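Local coordinates for prolyl-ACP dehydrogenase (Oscillatoria sp., PDB 4IRN), which probably oxidises a prolyl group carried on an acyl carrier protein, using FAD, in the biosynthesis of the cyanotoxin anatoxin-a, at residues A[61-73]-A[235-247]. Residues are numbered along the deposited sequence; the frame is centred on the assembly and turned at random.
Sequences SDLIKNDKEEIFN and PISKMGMRTAEVP
R242, in the loop 235-247, reaches back over the C-terminal turn of helix 63-69: its NE donates to D67 O at 2.8 Å (N-H...O 151°) and its NH2 to K68 O at a longer 3.3 Å, both acceptors lying close to the guanidinium plane. On the group's other side, NH1 donates to K238 O of the same loop at 2.9 Å. Three carbonyls thus fix the rotation of the guanidinium, and the chain bends at chi3 (75°) to bring it there. E70, which leaves the helix with positive phi, lays its CG over one guanidinium face, 3.7 Å from R242 NH2. Its carboxylate is stacked nearly parallel to that group (16° between planes), but no N-H points at OE2, so the attraction there is between charges only; OE1 accepts from S237 OG at 2.7 Å on the syn side, somewhat out of the carboxylate plane. The T243 methyl, CG2, packs against the helix end, 3.4 Å from I71 O and also close to N66 O, and its OG1 is bound by D117. Beyond it, T243 O meets the F72 ring edge in plane, 3.4 Å from CD1. Arginine side-chain capping of the last carbonyls of a helix, whose end carries a 6→1 bond from I71 N to N66 O, describes the junction, which joins the N-terminal helical domain of the acyl-CoA dehydrogenase fold to a middle-domain loop whose K238 side chain comes within about 4 Å of bound FAD.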
loop_
_atom_site.group_PDB
_atom_site.type_symbol
_atom_site.label_atom_id
_atom_site.label_comp_id
_atom_site.label_asym_id
_atom_site.label_seq_id
_atom_site.Cartn_x
_atom_site.Cartn_y
_atom_site.Cartn_z
ATOM N N SER A 61 -29.780 -7.903 -20.620
ATOM C CA SER A 61 -29.063 -8.701 -21.609
ATOM C C SER A 61 -28.535 -9.968 -20.951
ATOM O O SER A 61 -28.504 -10.063 -19.721
ATOM C CB SER A 61 -27.928 -7.895 -22.239
ATOM O OG SER A 61 -26.976 -7.466 -21.280
ATOM N N ASP A 62 -28.150 -10.957 -21.772
ATOM C CA ASP A 62 -27.568 -12.216 -21.314
ATOM C C ASP A 62 -26.081 -11.946 -21.231
ATOM O O ASP A 62 -25.318 -12.346 -22.125
ATOM C CB ASP A 62 -27.894 -13.345 -22.301
ATOM C CG ASP A 62 -27.522 -14.754 -21.847
ATOM O OD1 ASP A 62 -26.902 -14.895 -20.763
ATOM O OD2 ASP A 62 -27.819 -15.718 -22.593
ATOM N N LEU A 63 -25.685 -11.175 -20.193
ATOM C CA LEU A 63 -24.311 -10.724 -19.989
ATOM C C LEU A 63 -23.234 -11.780 -19.876
ATOM O O LEU A 63 -22.129 -11.543 -20.339
ATOM C CB LEU A 63 -24.174 -9.690 -18.877
ATOM C CG LEU A 63 -23.871 -8.266 -19.313
ATOM C CD1 LEU A 63 -23.552 -7.430 -18.114
ATOM C CD2 LEU A 63 -22.693 -8.165 -20.283
ATOM N N ILE A 64 -23.538 -12.952 -19.274
ATOM C CA ILE A 64 -22.566 -14.038 -19.175
ATOM C C ILE A 64 -22.233 -14.522 -20.603
ATOM O O ILE A 64 -21.054 -14.671 -20.934
ATOM C CB ILE A 64 -23.037 -15.173 -18.214
ATOM C CG1 ILE A 64 -23.161 -14.657 -16.747
ATOM C CG2 ILE A 64 -22.110 -16.409 -18.310
ATOM C CD1 ILE A 64 -24.007 -15.486 -15.817
ATOM N N LYS A 65 -23.270 -14.662 -21.461
ATOM C CA LYS A 65 -23.148 -15.078 -22.859
ATOM C C LYS A 65 -22.458 -14.019 -23.740
ATOM O O LYS A 65 -21.538 -14.372 -24.481
ATOM C CB LYS A 65 -24.523 -15.451 -23.431
ATOM C CG LYS A 65 -24.487 -15.989 -24.849
ATOM C CD LYS A 65 -25.844 -15.934 -25.498
ATOM C CE LYS A 65 -25.866 -16.681 -26.795
ATOM N NZ LYS A 65 -25.976 -18.153 -26.586
ATOM N N ASN A 66 -22.920 -12.747 -23.687
ATOM C CA ASN A 66 -22.358 -11.631 -24.474
ATOM C C ASN A 66 -20.864 -11.408 -24.180
ATOM O O ASN A 66 -20.082 -11.148 -25.102
ATOM C CB ASN A 66 -23.130 -10.329 -24.233
ATOM C CG ASN A 66 -24.440 -10.199 -24.982
ATOM O OD1 ASN A 66 -25.101 -11.183 -25.329
ATOM N ND2 ASN A 66 -24.863 -8.960 -25.207
ATOM N N ASP A 67 -20.478 -11.532 -22.896
ATOM C CA ASP A 67 -19.092 -11.382 -22.487
ATOM C C ASP A 67 -18.244 -12.546 -23.030
ATOM O O ASP A 67 -17.185 -12.304 -23.613
ATOM C CB ASP A 67 -18.988 -11.285 -20.959
ATOM C CG ASP A 67 -17.564 -11.212 -20.451
ATOM O OD1 ASP A 67 -16.989 -10.102 -20.455
ATOM O OD2 ASP A 67 -17.015 -12.269 -20.076
ATOM N N LYS A 68 -18.718 -13.794 -22.847
ATOM C CA LYS A 68 -18.044 -15.009 -23.301
ATOM C C LYS A 68 -17.897 -15.031 -24.832
ATOM O O LYS A 68 -16.799 -15.265 -25.349
ATOM C CB LYS A 68 -18.801 -16.252 -22.802
ATOM C CG LYS A 68 -18.055 -17.563 -22.995
ATOM C CD LYS A 68 -18.885 -18.733 -22.483
ATOM C CE LYS A 68 -18.209 -20.067 -22.727
ATOM N NZ LYS A 68 -19.011 -21.203 -22.199
ATOM N N GLU A 69 -18.998 -14.759 -25.544
ATOM C CA GLU A 69 -19.060 -14.798 -27.006
ATOM C C GLU A 69 -18.609 -13.506 -27.718
ATOM O O GLU A 69 -18.512 -13.499 -28.951
ATOM C CB GLU A 69 -20.463 -15.230 -27.462
ATOM C CG GLU A 69 -20.825 -16.652 -27.064
ATOM C CD GLU A 69 -22.200 -17.124 -27.495
ATOM O OE1 GLU A 69 -22.745 -16.586 -28.490
ATOM O OE2 GLU A 69 -22.734 -18.041 -26.829
ATOM N N GLU A 70 -18.319 -12.433 -26.941
ATOM C CA GLU A 70 -17.889 -11.115 -27.426
ATOM C C GLU A 70 -18.971 -10.458 -28.290
ATOM O O GLU A 70 -18.719 -10.119 -29.446
ATOM C CB GLU A 70 -16.537 -11.181 -28.163
ATOM C CG GLU A 70 -15.394 -11.747 -27.338
ATOM C CD GLU A 70 -14.035 -11.431 -27.918
ATOM O OE1 GLU A 70 -13.543 -12.225 -28.749
ATOM O OE2 GLU A 70 -13.454 -10.392 -27.532
ATOM N N ILE A 71 -20.179 -10.279 -27.723
ATOM C CA ILE A 71 -21.326 -9.703 -28.440
ATOM C C ILE A 71 -21.605 -8.260 -28.047
ATOM O O ILE A 71 -21.934 -7.983 -26.897
ATOM C CB ILE A 71 -22.596 -10.609 -28.347
ATOM C CG1 ILE A 71 -22.325 -12.039 -28.882
ATOM C CG2 ILE A 71 -23.805 -9.962 -29.043
ATOM C CD1 ILE A 71 -23.303 -13.118 -28.369
ATOM N N PHE A 72 -21.500 -7.349 -29.021
ATOM C CA PHE A 72 -21.822 -5.937 -28.829
ATOM C C PHE A 72 -23.357 -5.809 -28.902
ATOM O O PHE A 72 -23.969 -6.321 -29.849
ATOM C CB PHE A 72 -21.120 -5.057 -29.893
ATOM C CG PHE A 72 -21.689 -3.664 -30.003
ATOM C CD1 PHE A 72 -21.380 -2.690 -29.058
ATOM C CD2 PHE A 72 -22.570 -3.336 -31.025
ATOM C CE1 PHE A 72 -21.938 -1.411 -29.141
ATOM C CE2 PHE A 72 -23.133 -2.060 -31.103
ATOM C CZ PHE A 72 -22.812 -1.106 -30.162
ATOM N N ASN A 73 -23.966 -5.138 -27.908
ATOM C CA ASN A 73 -25.417 -4.966 -27.836
ATOM C C ASN A 73 -25.887 -3.734 -28.616
ATOM O O ASN A 73 -25.977 -2.632 -28.063
ATOM C CB ASN A 73 -25.895 -4.929 -26.379
ATOM C CG ASN A 73 -27.364 -5.244 -26.166
ATOM O OD1 ASN A 73 -28.201 -5.168 -27.074
ATOM N ND2 ASN A 73 -27.724 -5.566 -24.933
ATOM N N PRO A 235 -12.392 -7.523 -34.685
ATOM C CA PRO A 235 -12.170 -6.978 -33.332
ATOM C C PRO A 235 -11.242 -7.887 -32.521
ATOM O O PRO A 235 -11.390 -9.119 -32.535
ATOM C CB PRO A 235 -13.582 -6.903 -32.740
ATOM C CG PRO A 235 -14.500 -6.947 -33.902
ATOM C CD PRO A 235 -13.819 -7.832 -34.896
ATOM N N ILE A 236 -10.255 -7.274 -31.863
ATOM C CA ILE A 236 -9.263 -7.985 -31.057
ATOM C C ILE A 236 -9.855 -8.504 -29.741
ATOM O O ILE A 236 -10.587 -7.790 -29.072
ATOM C CB ILE A 236 -7.973 -7.123 -30.859
ATOM C CG1 ILE A 236 -7.388 -6.581 -32.204
ATOM C CG2 ILE A 236 -6.900 -7.876 -30.073
ATOM C CD1 ILE A 236 -6.911 -7.697 -33.298
ATOM N N SER A 237 -9.540 -9.761 -29.387
ATOM C CA SER A 237 -9.972 -10.412 -28.149
ATOM C C SER A 237 -9.166 -9.875 -26.963
ATOM O O SER A 237 -7.935 -9.796 -27.030
ATOM C CB SER A 237 -9.803 -11.925 -28.244
ATOM O OG SER A 237 -10.836 -12.529 -29.004
ATOM N N LYS A 238 -9.866 -9.499 -25.886
ATOM C CA LYS A 238 -9.254 -8.934 -24.679
ATOM C C LYS A 238 -9.860 -9.478 -23.370
ATOM O O LYS A 238 -10.879 -10.168 -23.409
ATOM C CB LYS A 238 -9.269 -7.399 -24.728
ATOM C CG LYS A 238 -10.587 -6.838 -25.183
ATOM C CD LYS A 238 -10.539 -5.362 -25.455
ATOM C CE LYS A 238 -11.579 -4.998 -26.481
ATOM N NZ LYS A 238 -12.956 -5.446 -26.124
ATOM N N MET A 239 -9.189 -9.205 -22.224
ATOM C CA MET A 239 -9.568 -9.651 -20.875
ATOM C C MET A 239 -11.035 -9.347 -20.531
ATOM O O MET A 239 -11.818 -10.269 -20.278
ATOM C CB MET A 239 -8.604 -9.061 -19.827
ATOM C CG MET A 239 -8.920 -9.494 -18.417
ATOM S SD MET A 239 -7.606 -9.047 -17.291
ATOM C CE MET A 239 -7.800 -10.256 -16.063
ATOM N N GLY A 240 -11.365 -8.061 -20.513
ATOM C CA GLY A 240 -12.704 -7.552 -20.254
ATOM C C GLY A 240 -13.107 -6.605 -21.362
ATOM O O GLY A 240 -12.426 -6.535 -22.386
ATOM N N MET A 241 -14.212 -5.861 -21.164
ATOM C CA MET A 241 -14.791 -4.931 -22.147
ATOM C C MET A 241 -15.046 -5.653 -23.488
ATOM O O MET A 241 -14.997 -5.035 -24.550
ATOM C CB MET A 241 -13.937 -3.657 -22.324
ATOM C CG MET A 241 -13.766 -2.834 -21.065
ATOM S SD MET A 241 -15.288 -2.113 -20.444
ATOM C CE MET A 241 -14.650 -0.996 -19.234
ATOM N N ARG A 242 -15.334 -6.971 -23.410
ATOM C CA ARG A 242 -15.577 -7.889 -24.531
ATOM C C ARG A 242 -16.824 -7.570 -25.361
ATOM O O ARG A 242 -16.935 -8.023 -26.500
ATOM C CB ARG A 242 -15.567 -9.348 -24.036
ATOM C CG ARG A 242 -14.173 -9.808 -23.624
ATOM C CD ARG A 242 -14.153 -11.071 -22.791
ATOM N NE ARG A 242 -14.399 -12.287 -23.578
ATOM C CZ ARG A 242 -13.465 -12.987 -24.226
ATOM N NH1 ARG A 242 -12.202 -12.579 -24.233
ATOM N NH2 ARG A 242 -13.792 -14.081 -24.890
ATOM N N THR A 243 -17.731 -6.750 -24.807
ATOM C CA THR A 243 -18.964 -6.315 -25.455
ATOM C C THR A 243 -18.745 -4.984 -26.192
ATOM O O THR A 243 -19.705 -4.368 -26.661
ATOM C CB THR A 243 -20.126 -6.326 -24.459
ATOM O OG1 THR A 243 -19.799 -5.449 -23.389
ATOM C CG2 THR A 243 -20.414 -7.724 -23.907
ATOM N N ALA A 244 -17.469 -4.556 -26.303
ATOM C CA ALA A 244 -17.043 -3.352 -27.019
ATOM C C ALA A 244 -16.059 -3.794 -28.096
ATOM O O ALA A 244 -15.099 -4.508 -27.799
ATOM C CB ALA A 244 -16.381 -2.361 -26.067
ATOM N N GLU A 245 -16.327 -3.412 -29.351
ATOM C CA GLU A 245 -15.508 -3.798 -30.497
ATOM C C GLU A 245 -14.272 -2.914 -30.687
ATOM O O GLU A 245 -14.399 -1.709 -30.923
ATOM C CB GLU A 245 -16.368 -3.893 -31.763
ATOM C CG GLU A 245 -17.202 -5.165 -31.806
ATOM C CD GLU A 245 -18.178 -5.324 -32.954
ATOM O OE1 GLU A 245 -18.087 -4.558 -33.939
ATOM O OE2 GLU A 245 -19.035 -6.232 -32.868
ATOM N N VAL A 246 -13.077 -3.513 -30.540
ATOM C CA VAL A 246 -11.801 -2.806 -30.668
ATOM C C VAL A 246 -10.863 -3.458 -31.732
ATOM O O VAL A 246 -9.961 -4.237 -31.386
ATOM C CB VAL A 246 -11.097 -2.525 -29.304
ATOM C CG1 VAL A 246 -9.882 -1.617 -29.482
ATOM C CG2 VAL A 246 -12.065 -1.915 -28.295
ATOM N N PRO A 247 -11.059 -3.130 -33.030
ATOM C CA PRO A 247 -10.168 -3.677 -34.069
ATOM C C PRO A 247 -8.962 -2.763 -34.355
ATOM O O PRO A 247 -8.762 -1.748 -33.681
ATOM C CB PRO A 247 -11.101 -3.741 -35.277
ATOM C CG PRO A 247 -11.982 -2.534 -35.116
ATOM C CD PRO A 247 -12.100 -2.272 -33.630
HETATM O O HOH W 1 -16.517 -7.757 -20.740
#